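Local coordinates for protein dihydrodipicolinate synthase (Oceanobacillus iheyensis HTE831, PDB 3D0C) that probably catalyses the condensation of pyruvate with aspartate semialdehyde to 4-hydroxy-tetrahydrodipicolinate, a step on the pathway to lysine, at residues F41-G46 with G80-V85; I142-A147 with I173-Q178; V153-A158 with M180-K185. The protein carries 1 engineered substitution. One frame throughout, in Å; residues are numbered along the deposited sequence.

Contact 1: F41-G46 with G80-V85; sequences FLLQNG and GRATVV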
loop_
_atom_site.group_PDB
_atom_site.type_symbol
_atom_site.label_atom_id
_atom_site.label_comp_id
_atom_site.label_asym_id
_atom_site.label_seq_id
_atom_site.Cartn_x
_atom_site.Cartn_y
_atom_site.Cartn_z
ATOM N N PHE A 41 -0.228 -29.750 -3.557
ATOM C CA PHE A 41 0.205 -30.032 -2.195
ATOM C C PHE A 41 -0.872 -29.621 -1.203
ATOM O O PHE A 41 -1.195 -30.369 -0.278
ATOM C CB PHE A 41 1.492 -29.264 -1.890
ATOM C CG PHE A 41 1.992 -29.444 -0.486
ATOM C CD1 PHE A 41 2.766 -30.550 -0.142
ATOM C CD2 PHE A 41 1.691 -28.506 0.497
ATOM C CE1 PHE A 41 3.235 -30.717 1.162
ATOM C CE2 PHE A 41 2.154 -28.661 1.803
ATOM C CZ PHE A 41 2.928 -29.769 2.138
ATOM N N LEU A 42 -1.410 -28.420 -1.394
ATOM C CA LEU A 42 -2.455 -27.895 -0.527
ATOM C C LEU A 42 -3.726 -28.743 -0.609
ATOM O O LEU A 42 -4.331 -29.075 0.410
ATOM C CB LEU A 42 -2.764 -26.444 -0.907
ATOM C CG LEU A 42 -1.657 -25.426 -0.606
ATOM C CD1 LEU A 42 -1.960 -24.102 -1.300
ATOM C CD2 LEU A 42 -1.543 -25.237 0.906
ATOM N N LEU A 43 -4.132 -29.099 -1.822
ATOM C CA LEU A 43 -5.335 -29.903 -1.988
ATOM C C LEU A 43 -5.168 -31.310 -1.419
ATOM O O LEU A 43 -6.083 -31.845 -0.800
ATOM C CB LEU A 43 -5.715 -29.989 -3.469
ATOM C CG LEU A 43 -6.167 -28.678 -4.122
ATOM C CD1 LEU A 43 -6.321 -28.871 -5.619
ATOM C CD2 LEU A 43 -7.484 -28.223 -3.500
ATOM N N GLN A 44 -4.000 -31.907 -1.627
ATOM C CA GLN A 44 -3.740 -33.255 -1.138
ATOM C C GLN A 44 -3.746 -33.292 0.381
ATOM O O GLN A 44 -4.000 -34.331 0.986
ATOM C CB GLN A 44 -2.388 -33.757 -1.662
ATOM C CG GLN A 44 -1.930 -35.079 -1.060
ATOM C CD GLN A 44 -2.969 -36.183 -1.189
ATOM O OE1 GLN A 44 -3.418 -36.509 -2.291
ATOM N NE2 GLN A 44 -3.355 -36.770 -0.057
ATOM N N ASN A 45 -3.469 -32.146 0.992
ATOM C CA ASN A 45 -3.435 -32.062 2.438
ATOM C C ASN A 45 -4.725 -31.559 3.079
ATOM O O ASN A 45 -4.738 -31.189 4.250
ATOM C CB ASN A 45 -2.235 -31.218 2.860
ATOM C CG ASN A 45 -0.931 -31.980 2.720
ATOM O OD1 ASN A 45 -0.653 -32.884 3.503
ATOM N ND2 ASN A 45 -0.136 -31.637 1.715
ATOM N N GLY A 46 -5.808 -31.551 2.310
ATOM C CA GLY A 46 -7.096 -31.145 2.848
ATOM C C GLY A 46 -7.616 -29.725 2.692
ATOM O O GLY A 46 -8.753 -29.457 3.084
ATOM N N GLY A 80 -12.650 -26.944 -9.266
ATOM C CA GLY A 80 -13.760 -27.269 -8.388
ATOM C C GLY A 80 -13.478 -28.149 -7.181
ATOM O O GLY A 80 -14.399 -28.436 -6.416
ATOM N N ARG A 81 -12.230 -28.578 -6.998
ATOM C CA ARG A 81 -11.883 -29.428 -5.856
ATOM C C ARG A 81 -11.911 -28.664 -4.527
ATOM O O ARG A 81 -11.945 -29.268 -3.452
ATOM C CB ARG A 81 -10.507 -30.071 -6.065
ATOM C CG ARG A 81 -10.517 -31.241 -7.048
ATOM C CD ARG A 81 -9.132 -31.852 -7.208
ATOM N NE ARG A 81 -8.242 -31.010 -8.004
ATOM C CZ ARG A 81 -6.934 -31.207 -8.118
ATOM N NH1 ARG A 81 -6.355 -32.216 -7.483
ATOM N NH2 ARG A 81 -6.206 -30.402 -8.877
ATOM N N ALA A 82 -11.894 -27.338 -4.614
ATOM C CA ALA A 82 -11.937 -26.477 -3.438
ATOM C C ALA A 82 -12.533 -25.145 -3.851
ATOM O O ALA A 82 -12.695 -24.875 -5.042
ATOM C CB ALA A 82 -10.539 -26.266 -2.879
ATOM N N THR A 83 -12.877 -24.323 -2.869
ATOM C CA THR A 83 -13.438 -23.009 -3.145
ATOM C C THR A 83 -12.265 -22.088 -3.450
ATOM O O THR A 83 -11.292 -22.047 -2.698
ATOM C CB THR A 83 -14.216 -22.456 -1.928
ATOM O OG1 THR A 83 -15.384 -23.250 -1.698
ATOM C CG2 THR A 83 -14.636 -21.018 -2.168
ATOM N N VAL A 84 -12.348 -21.351 -4.553
ATOM C CA VAL A 84 -11.263 -20.455 -4.925
ATOM C C VAL A 84 -11.651 -18.992 -4.711
ATOM O O VAL A 84 -12.686 -18.523 -5.193
ATOM C CB VAL A 84 -10.833 -20.684 -6.402
ATOM C CG1 VAL A 84 -9.687 -19.758 -6.765
ATOM C CG2 VAL A 84 -10.409 -22.137 -6.604
ATOM N N VAL A 85 -10.812 -18.281 -3.967
ATOM C CA VAL A 85 -11.044 -16.877 -3.676
ATOM C C VAL A 85 -9.890 -16.110 -4.297
ATOM O O VAL A 85 -8.732 -16.256 -3.895
ATOM C CB VAL A 85 -11.092 -16.625 -2.160
ATOM C CG1 VAL A 85 -11.443 -15.166 -1.884
ATOM C CG2 VAL A 85 -12.111 -17.559 -1.519
#
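At the end of one outer helix of a TIM barrel, Leu43 reaches across to Arg81 and Ala82 in the loop that leads into strand 83-88. The two methyls of Leu43 divide the work. CD1 sits over the centre of one face of the Arg81 guanidinium, 3.5 Å from CZ, while CD2 meets the CB of Ala82 at 3.7 Å. A chi1 of -67° sets CG beside the backbone N, anti to the carbonyl carbon, and from there the two methyls fork toward the arginine and the alanine. The side chains of Leu43 and Arg81 cross at about a right angle, which brings a methyl down on the flat group. Arginine suits the place because its face is apolar enough to take a methyl while its N-H groups bond to other partners. NH2 forms a salt bridge with Glu40 and a hydrogen bond to Leu77 O, and NE donates to Val78 O, which together should keep the group from turning. Alanine is small enough to let leucine come close. Beyond Leu43 the chain turns off the helix. Asn45 ND2 donates to Phe41 O at 2.6 Å, and that nitrogen lies 3.4 Å above the plane of the Phe41 ring, over its centre. Gly46 follows at a positive phi of 96°, where a CB would press on the preceding carbonyl O; its N bonds to Leu43 O at 3.1 Å, and Ile47 N to Leu42 O. This is the Schellman ending of a barrel helix, packed against the loop before a strand, on the side of the (beta/alpha)8 fold remote from the catalytic ends of the strands.

Contact 2: I142-A147 with I173-Q178; sequences IYFKDA and IQRVTQ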
loop_
_atom_site.group_PDB
_atom_site.type_symbol
_atom_site.label_atom_id
_atom_site.label_comp_id
_atom_site.label_asym_id
_atom_site.label_seq_id
_atom_site.Cartn_x
_atom_site.Cartn_y
_atom_site.Cartn_z
ATOM N N ILE A 142 -13.820 -9.258 2.426
ATOM C CA ILE A 142 -12.972 -8.089 2.682
ATOM C C ILE A 142 -11.870 -8.372 3.701
ATOM O O ILE A 142 -12.130 -8.892 4.790
ATOM C CB ILE A 142 -13.785 -6.880 3.188
ATOM C CG1 ILE A 142 -14.726 -6.425 2.077
ATOM C CG2 ILE A 142 -12.868 -5.712 3.621
ATOM C CD1 ILE A 142 -15.821 -5.444 2.434
ATOM N N TYR A 143 -10.633 -8.067 3.300
ATOM C CA TYR A 143 -9.467 -8.200 4.161
ATOM C C TYR A 143 -9.395 -6.852 4.877
ATOM O O TYR A 143 -8.973 -5.843 4.305
ATOM C CB TYR A 143 -8.214 -8.441 3.326
ATOM C CG TYR A 143 -6.967 -8.643 4.161
ATOM C CD1 TYR A 143 -6.906 -9.627 5.154
ATOM C CD2 TYR A 143 -5.830 -7.879 3.928
ATOM C CE1 TYR A 143 -5.720 -9.844 5.893
ATOM C CE2 TYR A 143 -4.656 -8.086 4.648
ATOM C CZ TYR A 143 -4.600 -9.063 5.623
ATOM O OH TYR A 143 -3.408 -9.242 6.291
ATOM N N PHE A 144 -9.835 -6.862 6.130
ATOM C CA PHE A 144 -9.903 -5.674 6.982
ATOM C C PHE A 144 -8.752 -5.626 7.993
ATOM O O PHE A 144 -8.764 -6.342 8.998
ATOM C CB PHE A 144 -11.242 -5.698 7.728
ATOM C CG PHE A 144 -11.709 -4.354 8.196
ATOM C CD1 PHE A 144 -12.324 -3.475 7.316
ATOM C CD2 PHE A 144 -11.548 -3.972 9.526
ATOM C CE1 PHE A 144 -12.775 -2.229 7.749
ATOM C CE2 PHE A 144 -11.993 -2.730 9.973
ATOM C CZ PHE A 144 -12.611 -1.855 9.079
ATOM N N LYS A 145 -7.775 -4.754 7.754
ATOM C CA LYS A 145 -6.620 -4.684 8.638
ATOM C C LYS A 145 -6.188 -3.293 9.100
ATOM O O LYS A 145 -5.183 -3.164 9.799
ATOM C CB LYS A 145 -5.430 -5.351 7.950
ATOM C CG LYS A 145 -4.899 -4.539 6.779
ATOM C CD LYS A 145 -3.867 -5.308 5.966
ATOM C CE LYS A 145 -2.681 -5.746 6.812
ATOM N NZ LYS A 145 -1.788 -6.680 6.060
ATOM N N ASP A 146 -6.927 -2.260 8.708
ATOM C CA ASP A 146 -6.587 -0.879 9.070
ATOM C C ASP A 146 -7.304 -0.489 10.358
ATOM O O ASP A 146 -8.495 -0.195 10.336
ATOM C CB ASP A 146 -7.017 0.062 7.932
ATOM C CG ASP A 146 -6.563 1.511 8.135
ATOM O OD1 ASP A 146 -6.180 1.899 9.260
ATOM O OD2 ASP A 146 -6.612 2.276 7.147
ATOM N N ALA A 147 -6.582 -0.487 11.474
ATOM C CA ALA A 147 -7.183 -0.135 12.757
ATOM C C ALA A 147 -7.741 1.291 12.783
ATOM O O ALA A 147 -8.581 1.614 13.624
ATOM C CB ALA A 147 -6.159 -0.319 13.885
ATOM N N ILE A 173 -8.639 -7.844 20.249
ATOM C CA ILE A 173 -9.663 -8.787 20.661
ATOM C C ILE A 173 -10.947 -8.129 21.138
ATOM O O ILE A 173 -12.014 -8.741 21.044
ATOM C CB ILE A 173 -9.119 -9.776 21.737
ATOM C CG1 ILE A 173 -9.945 -11.054 21.706
ATOM C CG2 ILE A 173 -9.150 -9.154 23.123
ATOM C CD1 ILE A 173 -9.712 -11.875 20.464
ATOM N N GLN A 174 -10.865 -6.899 21.645
ATOM C CA GLN A 174 -12.079 -6.208 22.084
ATOM C C GLN A 174 -12.907 -5.874 20.835
ATOM O O GLN A 174 -14.114 -6.117 20.791
ATOM C CB GLN A 174 -11.738 -4.908 22.816
ATOM C CG GLN A 174 -10.924 -5.051 24.102
ATOM C CD GLN A 174 -11.698 -5.701 25.239
ATOM O OE1 GLN A 174 -12.930 -5.648 25.284
ATOM N NE2 GLN A 174 -10.975 -6.304 26.178
ATOM N N ARG A 175 -12.251 -5.305 19.826
ATOM C CA ARG A 175 -12.921 -4.930 18.585
ATOM C C ARG A 175 -13.488 -6.118 17.824
ATOM O O ARG A 175 -14.596 -6.042 17.289
ATOM C CB ARG A 175 -11.969 -4.167 17.653
ATOM C CG ARG A 175 -11.765 -2.716 18.036
ATOM C CD ARG A 175 -10.889 -1.964 17.040
ATOM N NE ARG A 175 -11.484 -1.859 15.709
ATOM C CZ ARG A 175 -11.037 -1.039 14.760
ATOM N NH1 ARG A 175 -9.994 -0.255 15.001
ATOM N NH2 ARG A 175 -11.624 -1.001 13.572
ATOM N N VAL A 176 -12.735 -7.213 17.759
ATOM C CA VAL A 176 -13.220 -8.364 17.024
ATOM C C VAL A 176 -14.471 -8.922 17.668
ATOM O O VAL A 176 -15.402 -9.333 16.974
ATOM C CB VAL A 176 -12.155 -9.488 16.904
ATOM C CG1 VAL A 176 -11.814 -10.067 18.264
ATOM C CG2 VAL A 176 -12.682 -10.573 15.980
ATOM N N THR A 177 -14.504 -8.923 18.997
ATOM C CA THR A 177 -15.672 -9.424 19.716
ATOM C C THR A 177 -16.866 -8.499 19.470
ATOM O O THR A 177 -17.975 -8.960 19.216
ATOM C CB THR A 177 -15.389 -9.511 21.229
ATOM O OG1 THR A 177 -14.260 -10.368 21.450
ATOM C CG2 THR A 177 -16.596 -10.072 21.976
ATOM N N GLN A 178 -16.637 -7.193 19.542
ATOM C CA GLN A 178 -17.712 -6.231 19.322
ATOM C C GLN A 178 -18.346 -6.327 17.930
ATOM O O GLN A 178 -19.562 -6.499 17.803
ATOM C CB GLN A 178 -17.199 -4.813 19.530
ATOM C CG GLN A 178 -16.826 -4.480 20.961
ATOM C CD GLN A 178 -15.944 -3.248 21.034
ATOM O OE1 GLN A 178 -15.985 -2.389 20.147
ATOM N NE2 GLN A 178 -15.146 -3.148 22.091
#
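Arg175 stretches from helix 173-182 to the loop after strand 140-144, where it meets Ala147 with its edge and Phe144 with one corner. The Phe144 and Arg175 side chains cross at about a right angle, and ring and guanidinium planes stand 70° apart. NH2 arrives at the edge of the ring, near the ring plane, 4.0 Å from CE2; the charge does not lie over the aromatic face, and the approach is a plain van der Waals contact. The ring faces this way because CG is anti to the backbone N of Phe144 (chi1 -157°). The firm bond is to Ala147: NH1 donates to its carbonyl O at 2.7 Å, with the oxygen in the guanidinium plane and the nitrogen in the carbonyl plane, on a lone pair. A bend at chi3 (64°) in the otherwise extended arginine brings the head to this loop. Arginine suits the place because a single flat head can serve several loop acceptors: NH2 also donates to Leu149 O, and NE pairs with Asp151. With an alanine here, the carbonyls of Ala147 and Leu149 and the carboxylate of Asp151 would probably lose their shared partner, and the loop would be likelier to shift. Segment 142-147 also holds Tyr143, the predicted proton donor/acceptor, whose OH receives a hydrogen bond from Lys145 NZ at 3.0 Å. The Phe144 side chain lies about 7 Å from that of Lys167, the predicted Schiff-base lysine. Chemically, one cation, its charge probably balanced by Asp151, gathers backbone carbonyls and so probably steadies a loop just beyond the catalytic end of the strand.

Contact 3: V153-A158 with M180-K185; sequences VIKELA and MRAVPK. Engineered in segment 180-185: Met180 (natural residue Ile).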
loop_
_atom_site.group_PDB
_atom_site.type_symbol
_atom_site.label_atom_id
_atom_site.label_comp_id
_atom_site.label_asym_id
_atom_site.label_seq_id
_atom_site.Cartn_x
_atom_site.Cartn_y
_atom_site.Cartn_z
ATOM N N VAL A 153 -17.680 0.328 9.183
ATOM C CA VAL A 153 -17.555 0.173 7.731
ATOM C C VAL A 153 -18.087 -1.223 7.409
ATOM O O VAL A 153 -18.838 -1.422 6.450
ATOM C CB VAL A 153 -16.080 0.246 7.270
ATOM C CG1 VAL A 153 -15.956 -0.195 5.801
ATOM C CG2 VAL A 153 -15.552 1.657 7.452
ATOM N N ILE A 154 -17.671 -2.185 8.230
ATOM C CA ILE A 154 -18.091 -3.568 8.086
ATOM C C ILE A 154 -19.599 -3.675 8.340
ATOM O O ILE A 154 -20.323 -4.292 7.560
ATOM C CB ILE A 154 -17.342 -4.485 9.094
ATOM C CG1 ILE A 154 -15.862 -4.597 8.713
ATOM C CG2 ILE A 154 -17.988 -5.861 9.131
ATOM C CD1 ILE A 154 -15.008 -5.289 9.763
ATOM N N LYS A 155 -20.057 -3.074 9.436
ATOM C CA LYS A 155 -21.473 -3.103 9.812
ATOM C C LYS A 155 -22.359 -2.556 8.697
ATOM O O LYS A 155 -23.413 -3.120 8.385
ATOM C CB LYS A 155 -21.685 -2.298 11.101
ATOM C CG LYS A 155 -20.994 -2.916 12.318
ATOM C CD LYS A 155 -20.990 -1.994 13.534
ATOM C CE LYS A 155 -22.393 -1.642 13.995
ATOM N NZ LYS A 155 -22.349 -0.807 15.232
ATOM N N GLU A 156 -21.916 -1.458 8.101
ATOM C CA GLU A 156 -22.628 -0.813 7.003
ATOM C C GLU A 156 -22.766 -1.721 5.777
ATOM O O GLU A 156 -23.815 -1.763 5.131
ATOM C CB GLU A 156 -21.885 0.462 6.598
ATOM C CG GLU A 156 -22.256 0.999 5.236
ATOM C CD GLU A 156 -23.367 2.016 5.300
ATOM O OE1 GLU A 156 -24.424 1.704 5.889
ATOM O OE2 GLU A 156 -23.181 3.129 4.760
ATOM N N LEU A 157 -21.706 -2.458 5.466
ATOM C CA LEU A 157 -21.694 -3.333 4.296
ATOM C C LEU A 157 -22.249 -4.745 4.472
ATOM O O LEU A 157 -22.686 -5.368 3.500
ATOM C CB LEU A 157 -20.264 -3.439 3.767
ATOM C CG LEU A 157 -19.599 -2.129 3.344
ATOM C CD1 LEU A 157 -18.115 -2.366 3.124
ATOM C CD2 LEU A 157 -20.262 -1.606 2.083
ATOM N N ALA A 158 -22.224 -5.249 5.702
ATOM C CA ALA A 158 -22.686 -6.605 6.000
ATOM C C ALA A 158 -23.986 -7.047 5.319
ATOM O O ALA A 158 -24.086 -8.180 4.853
ATOM C CB ALA A 158 -22.803 -6.791 7.504
HETATM N N MSE A 180 -18.341 -8.695 15.739
HETATM C CA MSE A 180 -19.026 -9.967 15.508
HETATM C C MSE A 180 -20.367 -10.097 16.229
HETATM O O MSE A 180 -21.266 -10.815 15.772
HETATM C CB MSE A 180 -18.120 -11.136 15.885
HETATM C CG MSE A 180 -16.902 -11.234 14.983
HETATM SE SE MSE A 180 -15.973 -12.909 15.143
HETATM C CE MSE A 180 -15.286 -12.643 16.935
ATOM N N ARG A 181 -20.510 -9.414 17.356
ATOM C CA ARG A 181 -21.768 -9.469 18.086
ATOM C C ARG A 181 -22.741 -8.485 17.447
ATOM O O ARG A 181 -23.959 -8.632 17.560
ATOM C CB ARG A 181 -21.555 -9.106 19.560
ATOM C CG ARG A 181 -20.764 -10.141 20.348
ATOM C CD ARG A 181 -20.556 -9.709 21.794
ATOM N NE ARG A 181 -21.816 -9.500 22.506
ATOM C CZ ARG A 181 -22.700 -10.456 22.773
ATOM N NH1 ARG A 181 -22.472 -11.704 22.388
ATOM N NH2 ARG A 181 -23.816 -10.161 23.425
ATOM N N ALA A 182 -22.192 -7.487 16.764
ATOM C CA ALA A 182 -23.002 -6.457 16.126
ATOM C C ALA A 182 -23.670 -6.896 14.826
ATOM O O ALA A 182 -24.780 -6.456 14.511
ATOM C CB ALA A 182 -22.154 -5.225 15.871
ATOM N N VAL A 183 -22.995 -7.756 14.069
ATOM C CA VAL A 183 -23.532 -8.235 12.801
ATOM C C VAL A 183 -24.471 -9.417 13.003
ATOM O O VAL A 183 -24.070 -10.458 13.518
ATOM C CB VAL A 183 -22.395 -8.659 11.848
ATOM C CG1 VAL A 183 -22.970 -9.101 10.505
ATOM C CG2 VAL A 183 -21.428 -7.505 11.663
ATOM N N PRO A 184 -25.742 -9.268 12.596
ATOM C CA PRO A 184 -26.753 -10.324 12.728
ATOM C C PRO A 184 -26.446 -11.519 11.827
ATOM O O PRO A 184 -25.864 -11.364 10.754
ATOM C CB PRO A 184 -28.046 -9.610 12.344
ATOM C CG PRO A 184 -27.580 -8.604 11.337
ATOM C CD PRO A 184 -26.318 -8.063 11.974
ATOM N N LYS A 185 -26.834 -12.712 12.262
ATOM C CA LYS A 185 -26.570 -13.912 11.479
ATOM C C LYS A 185 -27.251 -13.834 10.114
ATOM O O LYS A 185 -26.745 -14.373 9.128
ATOM C CB LYS A 185 -27.047 -15.164 12.230
ATOM C CG LYS A 185 -28.487 -15.581 11.943
ATOM C CD LYS A 185 -28.820 -16.919 12.601
ATOM C CE LYS A 185 -30.142 -17.478 12.089
ATOM N NZ LYS A 185 -30.106 -17.721 10.612
#
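No ring, amide or carboxylate lends a face or an edge where Lys155 and Ala158 meet Ala182 and Val183: the touching surfaces are methyls and methylenes. The closest pair is Ala158 CB and Val183 CG1, 3.8 Å apart. This branch of the valine, CG1, is anti to the backbone N (chi1 -178°) and so stands beside the carbonyl carbon, turned to the alanine methyl. A little further along, the alkyl chain of Lys155 passes the methyl of Ala182, with CE at 4.1 Å and CD at 4.2 Å from its CB. Here a lysine acts as a long aliphatic strip. A bend at chi3 (61°) turns CE past the alanine, and NZ goes on to Asp152 in a long, weak ion pair. Small residues suit this place, because the backbones come close: the CA atoms of Lys155 and Val183 are 6.3 Å apart. The N of Ala158 is tied to Ile154 O at 2.8 Å, which helps to hold its backbone, and so its methyl, in place. Val183, the first residue to leave helical angles after helix 173-182, is branched at CB and also packs on Phe191 of strand 190-193, so it joins helix end and barrel wall. Ile154, on the inner side of helix 152-157, rests on Ile166 and Tyr168 of strand 163-168. Two successive outer helices of the barrel are thus joined near their C-terminal ends by dispersion forces and the exclusion of water, with the lysine ammonium kept beyond the apolar patch.

Overall arrangement
Along the chain contact 1 comes first and is complete before the other two begin, whose segments alternate: 142-147, 153-158, 173-178, 180-185. Contacts 2 and 3 share helix 173-182 and lie 11 Å apart between centres; they touch where Phe144 CD2 meets Ile154 CD1 at 3.7 Å, so strand 140-144 and helix 152-157, consecutive in the chain, pack on each other. Contact 1 is 27 Å from contact 2 and 29 Å from contact 3, centre to centre, and lies across the chain's centre from contact 2. Contacts 1 and 2 tie outer helices to loops beside strands of the eight-stranded parallel barrel, while contact 3 joins two such helices; contact 2 contains the predicted Tyr143 and lies near the predicted Lys167.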